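Local coordinates for molybdopterin biosynthesis protein MoaB (Sulfolobus tokodaii, PDB 3IWT) that probably binds molybdopterin or a precursor of it and takes part in making the molybdenum cofactor, at residues Ile67-Ala72 and Thr96-Glu101; Arg119-Asn124 and Val157-Lys162; Leu16-Ile21 and Pro167-Leu172; Lys105-Glu110 and Val147-Gly152; Glu35-Glu40 and Tyr59-Asp64. One frame throughout, in Å; residues are numbered along the deposited sequence. Where two conformers were deposited one is given.

Contact 1 of 5, residues Ile67-Ala72 and Thr96-Glu101; sequences IKILKA and TDITVE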
# COMPACT_ATOMS: atom_id res chain seq x y z
N ILE A 67 13.88 -5.29 16.66
CA ILE A 67 13.25 -5.36 17.98
C ILE A 67 13.85 -4.34 18.93
O ILE A 67 13.12 -3.66 19.66
CB ILE A 67 13.35 -6.77 18.62
CG1 ILE A 67 12.61 -7.81 17.77
CG2 ILE A 67 12.76 -6.77 20.03
CD1 ILE A 67 11.16 -7.55 17.62
N LYS A 68 15.18 -4.23 18.95
CA LYS A 68 15.84 -3.26 19.81
C LYS A 68 15.50 -1.81 19.46
O LYS A 68 15.38 -0.97 20.34
CB LYS A 68 17.36 -3.49 19.84
CG LYS A 68 17.75 -4.77 20.61
CD LYS A 68 19.24 -4.94 20.61
CE LYS A 68 19.74 -5.85 21.68
NZ LYS A 68 19.16 -7.17 21.68
N ILE A 69 15.32 -1.54 18.17
CA ILE A 69 14.98 -0.20 17.71
C ILE A 69 13.52 0.10 18.09
O ILE A 69 13.23 1.17 18.63
CB ILE A 69 15.18 -0.07 16.18
CG1 ILE A 69 16.66 0.02 15.81
CG2 ILE A 69 14.42 1.14 15.63
CD1 ILE A 69 16.89 -0.13 14.26
N LEU A 70 12.63 -0.86 17.88
CA LEU A 70 11.24 -0.69 18.32
C LEU A 70 11.13 -0.42 19.83
O LEU A 70 10.43 0.49 20.25
CB LEU A 70 10.38 -1.92 17.97
CG LEU A 70 10.09 -2.24 16.50
CD1 LEU A 70 9.47 -3.68 16.36
CD2 LEU A 70 9.17 -1.15 15.89
N LYS A 71 11.84 -1.20 20.63
CA LYS A 71 11.83 -1.02 22.08
C LYS A 71 12.36 0.37 22.49
O LYS A 71 11.80 0.99 23.38
CB LYS A 71 12.66 -2.07 22.79
CG LYS A 71 12.55 -1.94 24.28
CD LYS A 71 13.69 -2.60 25.03
CE LYS A 71 13.64 -2.24 26.57
NZ LYS A 71 12.24 -2.12 27.10
N ALA A 72 13.44 0.83 21.86
CA ALA A 72 13.97 2.19 22.14
C ALA A 72 12.91 3.27 21.86
O ALA A 72 12.70 4.16 22.65
CB ALA A 72 15.25 2.46 21.33
N THR A 96 22.37 -3.09 6.23
CA THR A 96 21.96 -3.18 7.63
C THR A 96 21.18 -1.96 8.13
O THR A 96 20.75 -1.95 9.26
CB THR A 96 23.18 -3.46 8.53
OG1 THR A 96 24.24 -2.55 8.22
CG2 THR A 96 23.66 -4.88 8.30
N ASP A 97 21.02 -0.93 7.27
CA ASP A 97 20.19 0.25 7.59
C ASP A 97 18.69 -0.09 7.53
O ASP A 97 18.13 -0.30 6.43
CB ASP A 97 20.46 1.38 6.61
CG ASP A 97 21.79 2.09 6.84
OD1 ASP A 97 22.48 1.83 7.84
OD2 ASP A 97 22.14 2.90 5.96
N ILE A 98 18.04 -0.12 8.70
CA ILE A 98 16.63 -0.52 8.81
C ILE A 98 15.74 0.45 9.64
O ILE A 98 14.57 0.16 9.91
CB ILE A 98 16.51 -1.96 9.38
CG1 ILE A 98 17.06 -2.04 10.82
CG2 ILE A 98 17.18 -3.00 8.47
CD1 ILE A 98 16.53 -3.29 11.54
N THR A 99 16.27 1.61 9.99
CA THR A 99 15.58 2.52 10.90
C THR A 99 14.24 3.01 10.31
O THR A 99 13.20 2.95 10.97
CB THR A 99 16.46 3.74 11.20
OG1 THR A 99 17.68 3.33 11.84
CG2 THR A 99 15.71 4.75 12.11
N VAL A 100 14.28 3.44 9.05
CA VAL A 100 13.09 3.98 8.37
C VAL A 100 12.03 2.91 8.14
O VAL A 100 10.85 3.12 8.37
CB VAL A 100 13.47 4.70 7.04
CG1 VAL A 100 12.22 5.19 6.31
CG2 VAL A 100 14.42 5.89 7.35
N GLU A 101 12.47 1.74 7.72
CA GLU A 101 11.59 0.63 7.45
C GLU A 101 10.96 0.10 8.74
O GLU A 101 9.86 -0.46 8.73
CB GLU A 101 12.37 -0.49 6.78
CG GLU A 101 12.89 -0.15 5.39
CD GLU A 101 13.99 0.91 5.37
OE1 GLU A 101 14.87 0.96 6.29
OE2 GLU A 101 13.95 1.71 4.40
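Ile69, on helix 66-77, reaches Ile98 and Thr99 at the start of helix 99-103 through a single methyl. Its CD1 lies 3.9 Å from CG1 of Ile98 and 4.2 Å from CD1 of the same residue, the two side chains passing at a slant. The same methyl sits 4.3 Å from OG1 of Thr99. On Ile69 the branch that extends is CG1, anti to the carbonyl carbon (chi1 -75°), and its chain runs on nearly straight to CD1. Ile98 occupies the N-cap position, but what it brings to this contact is hydrocarbon. The hydroxyl of Thr99 is hydrogen-bonded to the carbonyl O of Gly89 and more weakly to that of Gly90, which ties the first turn of the helix to the loop after strand 84-88. Farther out, Ile69 also packs on Thr102 and Ile103 of helix 99-103 and on Ile23 and Val62 of the sheet, so it lies between its own helix, helix 99-103 and the sheet. With no hydrogen bond between the two segments, the contact is apolar and probably rests on close fit and the burial of Ile69, while the polar bonds that place Thr99 are made to Gly89 and Gly90.

Contact 2 of 5, residues Arg119-Asn124 and Val157-Lys162; sequences RLVSFN and VKLALK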
# COMPACT_ATOMS: atom_id res chain seq x y z
N ARG A 119 16.54 16.39 1.72
CA ARG A 119 17.40 16.08 0.57
C ARG A 119 17.75 17.36 -0.22
O ARG A 119 18.86 17.48 -0.73
CB ARG A 119 16.78 15.01 -0.30
CG ARG A 119 16.82 13.65 0.35
CD ARG A 119 16.32 12.53 -0.54
NE ARG A 119 14.89 12.51 -0.78
CZ ARG A 119 14.02 11.69 -0.19
NH1 ARG A 119 14.40 10.88 0.78
NH2 ARG A 119 12.75 11.69 -0.57
N LEU A 120 16.83 18.32 -0.25
CA LEU A 120 17.07 19.61 -0.93
C LEU A 120 18.23 20.40 -0.27
O LEU A 120 19.17 20.82 -0.94
CB LEU A 120 15.75 20.43 -0.97
CG LEU A 120 15.69 21.86 -1.54
CD1 LEU A 120 14.21 22.25 -1.57
CD2 LEU A 120 16.45 22.89 -0.71
N VAL A 121 18.15 20.59 1.04
CA VAL A 121 19.20 21.30 1.77
C VAL A 121 20.52 20.51 1.78
O VAL A 121 21.60 21.10 1.72
CB VAL A 121 18.75 21.70 3.19
CG1 VAL A 121 17.46 22.57 3.12
CG2 VAL A 121 18.53 20.50 4.04
N SER A 122 20.44 19.18 1.80
CA SER A 122 21.62 18.30 1.70
C SER A 122 22.30 18.43 0.36
O SER A 122 23.55 18.60 0.28
CB SER A 122 21.22 16.83 1.93
OG SER A 122 20.86 16.63 3.29
N PHE A 123 21.50 18.42 -0.71
CA PHE A 123 22.04 18.63 -2.07
C PHE A 123 22.84 19.93 -2.21
O PHE A 123 23.81 19.99 -2.98
CB PHE A 123 20.91 18.64 -3.11
CG PHE A 123 21.41 18.66 -4.55
CD1 PHE A 123 21.83 17.50 -5.18
CD2 PHE A 123 21.51 19.85 -5.24
CE1 PHE A 123 22.34 17.53 -6.49
CE2 PHE A 123 22.00 19.90 -6.55
CZ PHE A 123 22.41 18.73 -7.16
N ASN A 124 22.38 20.97 -1.52
CA ASN A 124 23.08 22.24 -1.49
C ASN A 124 24.39 22.22 -0.76
O ASN A 124 25.18 23.11 -0.96
CB ASN A 124 22.25 23.34 -0.84
CG ASN A 124 21.09 23.77 -1.68
OD1 ASN A 124 21.10 23.61 -2.89
ND2 ASN A 124 20.09 24.35 -1.03
N VAL A 157 23.21 15.51 10.71
CA VAL A 157 22.42 15.78 11.88
C VAL A 157 22.42 17.27 12.19
O VAL A 157 21.37 17.87 12.44
CB VAL A 157 22.94 14.92 13.06
CG1 VAL A 157 22.42 15.41 14.33
CG2 VAL A 157 22.58 13.42 12.85
N LYS A 158 23.59 17.88 12.13
CA LYS A 158 23.73 19.32 12.35
C LYS A 158 22.86 20.08 11.34
O LYS A 158 22.14 21.00 11.72
CB LYS A 158 25.20 19.71 12.24
CG LYS A 158 25.53 21.12 12.63
CD LYS A 158 26.97 21.47 12.36
CE LYS A 158 27.93 20.83 13.33
NZ LYS A 158 29.24 21.60 13.35
N LEU A 159 22.92 19.68 10.07
CA LEU A 159 22.13 20.32 9.02
C LEU A 159 20.64 20.22 9.27
O LEU A 159 19.93 21.20 9.11
CB LEU A 159 22.44 19.66 7.67
CG LEU A 159 21.84 20.30 6.40
CD1 LEU A 159 22.42 21.70 6.18
CD2 LEU A 159 22.08 19.40 5.20
N ALA A 160 20.16 19.02 9.63
CA ALA A 160 18.75 18.79 9.90
C ALA A 160 18.29 19.66 11.06
O ALA A 160 17.27 20.32 10.97
CB ALA A 160 18.50 17.29 10.21
N LEU A 161 19.07 19.68 12.14
CA LEU A 161 18.71 20.50 13.30
C LEU A 161 18.62 22.00 13.03
O LEU A 161 17.63 22.65 13.37
CB LEU A 161 19.68 20.25 14.45
CG LEU A 161 19.44 18.98 15.26
CD1 LEU A 161 20.76 18.63 15.97
CD2 LEU A 161 18.28 19.19 16.25
N LYS A 162 19.68 22.55 12.45
CA LYS A 162 19.75 23.98 12.21
C LYS A 162 18.77 24.49 11.16
O LYS A 162 18.14 25.53 11.34
CB LYS A 162 21.17 24.38 11.81
CG LYS A 162 22.21 24.14 12.88
CD LYS A 162 23.53 24.72 12.42
CE LYS A 162 24.62 24.59 13.41
NZ LYS A 162 25.87 25.31 12.85
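Leu159 of helix 154-176 extends between Val121 and Ser122 of helix 112-123 and makes every side-chain touch of this contact. Its CB leaves the backbone in the direction of the other helix, and CG stands anti to the backbone N (chi1 -173°), which carries the branch outward across the gap. CG itself comes 4.1 Å from CG2 of Val121. Of the two methyls it is CD2 that makes the close contacts: it is 3.9 Å from CG2 of Val121, 3.7 Å from CA of Ser122 and 3.6 Å from OG of Ser122, so it rests against the backbone of helix 112-123 as well as its side chains. The isobutyl group and Val121 meet at a slant, and the CA atoms of Ser122 and Leu159 are 7.6 Å apart.

Ser122 turns its OG beside its own backbone N (chi1 -70°), where it hydrogen-bonds to the carbonyl O of Phe118 one turn earlier. A bound glycerol, probably from the crystallisation liquor, is a second hydrogen-bond partner of this hydroxyl. The oxygen is therefore engaged by polar partners and meets the leucine methyl in van der Waals contact alone. Phe123 of another subunit packs against Leu120 and Val121; Val121 thus meets both Leu159 and a residue of another subunit. The arrangement is helix-on-helix packing within an alpha/beta fold of the MogA/MoaB family, joining the long C-terminal helix to the helix that follows strand 109-110.

Contact 3 of 5, residues Leu16-Ile21 and Pro167-Leu172; sequences LNFYVI and PEVGHL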
# COMPACT_ATOMS: atom_id res chain seq x y z
N LEU A 16 10.87 22.73 24.74
CA LEU A 16 10.30 21.41 24.47
C LEU A 16 11.22 20.32 25.01
O LEU A 16 12.42 20.53 25.16
CB LEU A 16 10.05 21.24 22.97
CG LEU A 16 9.03 22.17 22.32
CD1 LEU A 16 9.13 22.06 20.80
CD2 LEU A 16 7.60 21.89 22.83
N ASN A 17 10.63 19.17 25.32
CA ASN A 17 11.35 18.00 25.85
C ASN A 17 11.67 16.98 24.74
O ASN A 17 10.77 16.49 24.02
CB ASN A 17 10.53 17.31 26.92
CG ASN A 17 10.23 18.18 28.13
OD1 ASN A 17 9.14 18.09 28.70
ND2 ASN A 17 11.19 18.95 28.56
N PHE A 18 12.95 16.64 24.62
CA PHE A 18 13.44 15.77 23.53
C PHE A 18 14.01 14.49 24.12
O PHE A 18 14.62 14.51 25.19
CB PHE A 18 14.54 16.48 22.74
CG PHE A 18 14.04 17.58 21.85
CD1 PHE A 18 13.63 18.78 22.39
CD2 PHE A 18 13.95 17.40 20.46
CE1 PHE A 18 13.17 19.81 21.59
CE2 PHE A 18 13.50 18.43 19.64
CZ PHE A 18 13.08 19.63 20.21
N TYR A 19 13.80 13.38 23.40
CA TYR A 19 14.44 12.12 23.69
C TYR A 19 15.33 11.75 22.49
O TYR A 19 14.87 11.79 21.34
CB TYR A 19 13.38 11.04 23.89
CG TYR A 19 13.87 9.77 24.54
CD1 TYR A 19 13.46 9.44 25.83
CD2 TYR A 19 14.71 8.90 23.87
CE1 TYR A 19 13.85 8.25 26.42
CE2 TYR A 19 15.14 7.74 24.46
CZ TYR A 19 14.71 7.41 25.74
OH TYR A 19 15.10 6.24 26.31
N VAL A 20 16.58 11.38 22.77
CA VAL A 20 17.56 11.18 21.70
C VAL A 20 17.92 9.70 21.61
O VAL A 20 18.25 9.08 22.62
CB VAL A 20 18.85 12.01 21.92
CG1 VAL A 20 19.86 11.80 20.78
CG2 VAL A 20 18.51 13.50 22.04
N ILE A 21 17.88 9.15 20.40
CA ILE A 21 18.19 7.72 20.21
C ILE A 21 19.32 7.56 19.20
O ILE A 21 19.22 8.01 18.05
CB ILE A 21 16.96 6.91 19.76
CG1 ILE A 21 15.79 7.07 20.74
CG2 ILE A 21 17.31 5.40 19.56
CD1 ILE A 21 14.49 6.41 20.25
N PRO A 167 13.93 25.54 13.60
CA PRO A 167 13.01 26.62 13.17
C PRO A 167 11.51 26.33 13.16
O PRO A 167 10.71 27.27 13.28
CB PRO A 167 13.49 26.92 11.73
CG PRO A 167 14.86 26.36 11.66
CD PRO A 167 14.79 25.12 12.49
N GLU A 168 11.12 25.07 13.00
CA GLU A 168 9.71 24.70 12.81
C GLU A 168 9.10 23.79 13.86
O GLU A 168 7.89 23.64 13.87
CB GLU A 168 9.52 24.04 11.44
CG GLU A 168 9.82 24.96 10.28
CD GLU A 168 8.98 26.23 10.27
OE1 GLU A 168 7.82 26.22 10.73
OE2 GLU A 168 9.48 27.24 9.76
N VAL A 169 9.91 23.15 14.69
CA VAL A 169 9.40 22.12 15.59
C VAL A 169 8.40 22.68 16.62
O VAL A 169 7.43 22.01 16.97
CB VAL A 169 10.55 21.34 16.31
CG1 VAL A 169 11.26 22.21 17.31
CG2 VAL A 169 10.02 20.05 16.97
N GLY A 170 8.62 23.91 17.07
CA GLY A 170 7.69 24.57 17.99
C GLY A 170 6.29 24.66 17.43
O GLY A 170 5.33 24.23 18.06
N HIS A 171 6.17 25.21 16.23
CA HIS A 171 4.88 25.37 15.54
C HIS A 171 4.23 24.03 15.20
O HIS A 171 3.01 23.86 15.30
CB HIS A 171 5.04 26.21 14.25
CG HIS A 171 3.77 26.35 13.46
ND1 HIS A 171 3.65 25.89 12.16
CD2 HIS A 171 2.56 26.86 13.79
CE1 HIS A 171 2.42 26.11 11.73
NE2 HIS A 171 1.74 26.70 12.70
N LEU A 172 5.05 23.07 14.81
CA LEU A 172 4.55 21.72 14.53
C LEU A 172 3.95 21.03 15.77
O LEU A 172 2.87 20.43 15.71
CB LEU A 172 5.71 20.91 13.96
CG LEU A 172 5.49 19.51 13.41
CD1 LEU A 172 4.34 19.39 12.38
CD2 LEU A 172 6.84 19.11 12.80
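Packing of the C-terminal helix 154-176 against the central sheet brings its Val169 and Gly170 to Leu16, just before strand 17-23, and Phe18 within it. Leu16 and Val169 reach toward each other tip to tip, with CD1 of the leucine 4.1 Å from CG1 of the valine. That same leucine methyl also lies 4.0 Å from CA of Gly170, where no side chain intervenes between it and the helix backbone. Val169 places CG1 between its backbone N and carbonyl carbon (chi1 70°), and this is the branch that meets both partners. Phe18 comes in from deeper in the sheet: its CZ is 4.3 Å from CG1 of Val169, and the methyl stands at the ring edge, near the ring plane, instead of over a face.

Around this group Val84 of the neighbouring strand touches both Phe18 and Val169, while the Phe18 ring also meets that of His54. Tyr148 of strand 145-150 touches Val169 as well, so the valine is held among side chains from three strands. Tyr133 and Leu134 of another subunit lie against Glu168, His171 and Leu172 of the helix. Between the two segments the contact is wholly apolar, without any hydrogen bond. Its carbon atoms are at ordinary van der Waals separation, and the burial of Leu16, Phe18 and Val169 is consistent with a hydrophobic effect holding the helix against the start of strand 17-23 and the residue before it.

Contact 4 of 5, residues Lys105-Glu110 and Val147-Gly152; sequences KLFDRE and VYLLPG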
# COMPACT_ATOMS: atom_id res chain seq x y z
N LYS A 105 6.56 3.12 9.57
CA LYS A 105 5.30 2.43 9.54
C LYS A 105 4.40 2.77 10.72
O LYS A 105 3.16 2.68 10.59
CB LYS A 105 5.52 0.89 9.56
CG LYS A 105 5.72 0.34 8.21
CD LYS A 105 5.90 -1.16 8.22
CE LYS A 105 7.25 -1.56 7.60
NZ LYS A 105 7.81 -2.77 8.37
N LEU A 106 5.02 3.13 11.84
CA LEU A 106 4.32 3.41 13.08
C LEU A 106 3.70 4.80 13.19
O LEU A 106 2.93 5.09 14.11
CB LEU A 106 5.26 3.21 14.25
CG LEU A 106 6.03 1.88 14.26
CD1 LEU A 106 6.77 1.84 15.59
CD2 LEU A 106 5.18 0.65 14.04
N PHE A 107 4.07 5.68 12.27
CA PHE A 107 3.56 7.04 12.29
C PHE A 107 2.05 7.03 12.14
O PHE A 107 1.50 6.29 11.32
CB PHE A 107 4.20 7.88 11.15
CG PHE A 107 5.70 8.08 11.27
CD1 PHE A 107 6.35 8.03 12.49
CD2 PHE A 107 6.46 8.40 10.13
CE1 PHE A 107 7.73 8.26 12.60
CE2 PHE A 107 7.87 8.66 10.24
CZ PHE A 107 8.48 8.57 11.47
N ASP A 108 1.36 7.82 12.96
CA ASP A 108 -0.04 8.15 12.68
C ASP A 108 -0.16 8.85 11.30
O ASP A 108 -1.01 8.49 10.50
CB ASP A 108 -0.60 9.06 13.76
CG ASP A 108 -0.63 8.40 15.15
OD1 ASP A 108 -0.39 7.19 15.28
OD2 ASP A 108 -0.92 9.11 16.12
N ARG A 109 0.71 9.85 11.08
CA ARG A 109 0.83 10.61 9.83
C ARG A 109 2.33 10.79 9.55
O ARG A 109 3.06 11.21 10.45
CB ARG A 109 0.20 12.00 9.98
CG ARG A 109 -1.24 11.97 10.48
CD ARG A 109 -1.91 13.35 10.39
NE ARG A 109 -1.63 14.17 11.56
CZ ARG A 109 -2.08 15.41 11.73
NH1 ARG A 109 -2.81 16.01 10.78
NH2 ARG A 109 -1.79 16.06 12.84
N GLU A 110 2.78 10.48 8.33
CA GLU A 110 4.15 10.83 7.93
C GLU A 110 4.15 12.33 7.62
O GLU A 110 3.23 12.85 6.98
CB GLU A 110 4.71 10.06 6.70
CG GLU A 110 6.26 10.31 6.45
CD GLU A 110 6.82 9.92 5.05
OE1 GLU A 110 6.06 9.36 4.27
OE2 GLU A 110 8.02 10.23 4.72
N VAL A 147 8.45 12.86 15.58
CA VAL A 147 9.58 11.96 15.50
C VAL A 147 10.40 12.33 14.27
O VAL A 147 9.84 12.47 13.19
CB VAL A 147 9.12 10.48 15.38
CG1 VAL A 147 10.35 9.56 15.21
CG2 VAL A 147 8.20 10.06 16.59
N TYR A 148 11.72 12.49 14.46
CA TYR A 148 12.64 12.76 13.36
C TYR A 148 13.65 11.62 13.30
O TYR A 148 14.31 11.32 14.30
CB TYR A 148 13.38 14.08 13.53
CG TYR A 148 12.52 15.34 13.44
CD1 TYR A 148 12.24 15.92 12.22
CD2 TYR A 148 12.04 15.97 14.61
CE1 TYR A 148 11.48 17.10 12.16
CE2 TYR A 148 11.27 17.11 14.54
CZ TYR A 148 11.01 17.70 13.32
OH TYR A 148 10.25 18.86 13.27
N LEU A 149 13.74 10.98 12.14
CA LEU A 149 14.69 9.91 11.90
C LEU A 149 15.81 10.46 11.03
O LEU A 149 15.66 10.64 9.82
CB LEU A 149 14.01 8.73 11.20
CG LEU A 149 12.71 8.18 11.79
CD1 LEU A 149 12.15 7.02 10.88
CD2 LEU A 149 12.91 7.73 13.27
N LEU A 150 16.96 10.72 11.66
CA LEU A 150 18.07 11.38 10.98
C LEU A 150 19.21 10.43 10.60
O LEU A 150 19.36 9.38 11.21
CB LEU A 150 18.62 12.50 11.86
CG LEU A 150 17.62 13.56 12.36
CD1 LEU A 150 18.34 14.70 13.21
CD2 LEU A 150 16.78 14.13 11.14
N PRO A 151 20.05 10.84 9.64
CA PRO A 151 21.24 10.03 9.33
C PRO A 151 22.29 9.90 10.45
O PRO A 151 22.25 10.63 11.47
CB PRO A 151 21.85 10.73 8.11
CG PRO A 151 20.73 11.63 7.57
CD PRO A 151 20.00 12.07 8.81
N GLY A 152 23.19 8.94 10.27
CA GLY A 152 24.30 8.74 11.21
C GLY A 152 25.35 9.84 11.22
O GLY A 152 25.91 10.15 12.26
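Phe107 brings CE1 and CZ of its ring to Val147 and Leu149, alternate residues of strand 145-150 whose side chains leave the same side of the sheet. CE1 lies 3.8 Å from CB of Val147 and 3.9 Å from its CG1, while CZ is 4.0 Å from CD1 of Leu149. Phe107 and Leu149 approach from opposite directions, whereas Phe107 and Val147 pass at a slant. Both aliphatic groups stand obliquely to the ring. Phe107 directs its CG anti to the carbonyl carbon (chi1 -64°), which swings the ring from a loop backbone over to the strand; the nearest CA atoms, those of Phe107 and Val147, remain 8.4 Å apart. Val147 meets the ring with CB and the methyl that is anti to its own backbone N (chi1 177°).

Phe73 of helix 66-77 packs on the same two strand residues, so they are shared between the phenylalanine of the loop and one of a helix. Just past the ring, Asp108 and Arg109 form a classic beta bulge opposite Ile141, at the sheet's edge. Asp108 makes a salt bridge with Lys66 of a second subunit, and the guanidinium of Arg109 hydrogen-bonds to Ser94 O of a further subunit and weakly to Tyr93 O of that same subunit. The result is a hydrophobic layer on one face of the mixed sheet of this alpha/beta fold, closed by the loop that leads from helix 99-103 into the edge strand 109-110.

Contact 5 of 5, residues Glu35-Glu40 and Tyr59-Asp64; sequences EPIVDE and YSLVPD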
# COMPACT_ATOMS: atom_id res chain seq x y z
N GLU A 35 33.30 -0.65 27.07
CA GLU A 35 34.42 0.09 26.51
C GLU A 35 34.01 1.54 26.24
O GLU A 35 32.83 1.82 26.07
CB GLU A 35 34.89 -0.56 25.21
CG GLU A 35 35.43 -1.96 25.39
CD GLU A 35 35.91 -2.59 24.09
OE1 GLU A 35 35.66 -2.04 22.99
OE2 GLU A 35 36.54 -3.67 24.16
N PRO A 36 34.98 2.46 26.18
CA PRO A 36 34.64 3.85 25.87
C PRO A 36 34.08 4.04 24.47
O PRO A 36 34.62 3.48 23.51
CB PRO A 36 35.98 4.58 26.00
CG PRO A 36 37.02 3.52 25.80
CD PRO A 36 36.43 2.29 26.42
N ILE A 37 33.01 4.82 24.36
CA ILE A 37 32.45 5.18 23.05
C ILE A 37 32.36 6.70 22.92
O ILE A 37 32.25 7.41 23.92
CB ILE A 37 31.06 4.50 22.80
CG1 ILE A 37 29.97 5.07 23.70
CG2 ILE A 37 31.16 3.00 23.04
CD1 ILE A 37 28.80 4.08 23.96
N VAL A 38 32.47 7.19 21.70
CA VAL A 38 32.18 8.59 21.39
C VAL A 38 30.98 8.58 20.43
O VAL A 38 31.02 7.91 19.40
CB VAL A 38 33.39 9.31 20.78
CG1 VAL A 38 33.02 10.72 20.28
CG2 VAL A 38 34.54 9.36 21.80
N ASP A 39 29.93 9.30 20.81
CA ASP A 39 28.73 9.43 20.02
C ASP A 39 28.65 10.87 19.55
O ASP A 39 27.93 11.67 20.13
CB ASP A 39 27.51 9.05 20.86
CG ASP A 39 26.20 9.26 20.13
OD1 ASP A 39 26.23 9.47 18.90
OD2 ASP A 39 25.15 9.20 20.79
N GLU A 40 29.38 11.18 18.49
CA GLU A 40 29.51 12.54 18.00
C GLU A 40 28.13 13.11 17.60
O GLU A 40 27.77 14.22 17.95
CB GLU A 40 30.46 12.57 16.79
CG GLU A 40 31.91 12.08 17.09
CD GLU A 40 32.13 10.57 16.88
OE1 GLU A 40 31.15 9.80 16.83
OE2 GLU A 40 33.30 10.15 16.77
N TYR A 59 17.78 9.34 26.74
CA TYR A 59 18.72 8.93 25.68
C TYR A 59 18.89 7.43 25.70
O TYR A 59 18.89 6.82 26.77
CB TYR A 59 20.08 9.60 25.90
CG TYR A 59 21.24 9.03 25.07
CD1 TYR A 59 21.35 9.31 23.70
CD2 TYR A 59 22.25 8.27 25.66
CE1 TYR A 59 22.41 8.81 22.94
CE2 TYR A 59 23.33 7.78 24.91
CZ TYR A 59 23.40 8.05 23.55
OH TYR A 59 24.48 7.56 22.83
N SER A 60 19.02 6.83 24.53
CA SER A 60 19.33 5.42 24.44
C SER A 60 20.20 5.12 23.23
O SER A 60 20.22 5.89 22.25
CB SER A 60 18.05 4.58 24.41
OG SER A 60 17.27 4.90 23.27
N LEU A 61 20.93 4.01 23.31
CA LEU A 61 21.81 3.58 22.25
C LEU A 61 21.47 2.14 21.94
O LEU A 61 21.41 1.30 22.83
CB LEU A 61 23.27 3.72 22.68
CG LEU A 61 24.36 3.02 21.85
CD1 LEU A 61 24.39 3.58 20.47
CD2 LEU A 61 25.73 3.14 22.53
N VAL A 62 21.21 1.87 20.66
CA VAL A 62 20.79 0.55 20.19
C VAL A 62 21.54 0.22 18.89
O VAL A 62 21.98 1.13 18.18
CB VAL A 62 19.25 0.47 19.99
CG1 VAL A 62 18.52 0.56 21.36
CG2 VAL A 62 18.73 1.53 19.00
N PRO A 63 21.66 -1.08 18.55
CA PRO A 63 22.24 -1.48 17.28
C PRO A 63 21.18 -1.50 16.15
O PRO A 63 20.00 -1.20 16.40
CB PRO A 63 22.72 -2.90 17.58
CG PRO A 63 21.69 -3.44 18.46
CD PRO A 63 21.21 -2.26 19.32
N ASP A 64 21.59 -1.89 14.94
CA ASP A 64 20.68 -2.08 13.80
C ASP A 64 19.89 -3.38 13.93
O ASP A 64 20.06 -4.32 13.15
CB ASP A 64 21.46 -2.12 12.47
CG ASP A 64 22.17 -0.83 12.16
OD1 ASP A 64 21.62 0.26 12.41
OD2 ASP A 64 23.30 -0.92 11.62
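Tyr59 and Asp39 approach from opposite directions and join through one hydrogen bond, from OH of Tyr59 to OD2 of Asp39, 2.7 Å long. The carboxylate oxygen is met on its anti side, 29° out of the carboxylate plane, and it lies at the edge of the tyrosine ring. Ring and carboxylate are turned 28° against each other. Both side chains are stretched away from their backbones, the tyrosine with CG anti to N (chi1 167°) and the aspartate likewise, which lets the groups meet although the backbones are well apart.

Beside this bond CD1 of Ile37 and CD2 of Leu61 touch tip to tip at 3.5 Å, a close apolar contact. Ile37 holds CG1 between its backbone N and carbonyl carbon, so that the branch points across to the strand. OD2 of Asp39 is also hydrogen-bonded to Thr22 of strand 17-23, and OD1 caps helix 40-51 at the N of Gly42, while Lys46 makes a cation-pi contact with the Tyr59 ring. A phenylalanine in place of Tyr59 would probably leave OD2 with Thr22 but without its phenol donor, and the aspartate less firmly fixed. Three hydrogen bonds on its two oxygens, one of them from a helix N terminus, hold the carboxylate in place and fix its rotation, linking the loop before helix 40-51 to two strands and that helix.

In the fold
From the N terminus, strand 17-23 opens contact 3, which closes only at helix 154-176 near the C terminus, so the other four contacts lie nested inside that long loop. Contact 5 closes first, tying the segment before helix 40-51 to the edge strand 55-62, a neighbour of strand 17-23 in the sheet. Contact 1 follows in series, joining helix 66-77 to helix 99-103; Pro63 of contact 5 touches its Ile69 and Lys68. Contacts 2 and 4 cross, their segments alternating along the chain: contact 4 brings the loop before strand 109-110 to strand 145-150, and contact 2 brings helix 112-123 to helix 154-176, shared with contact 3.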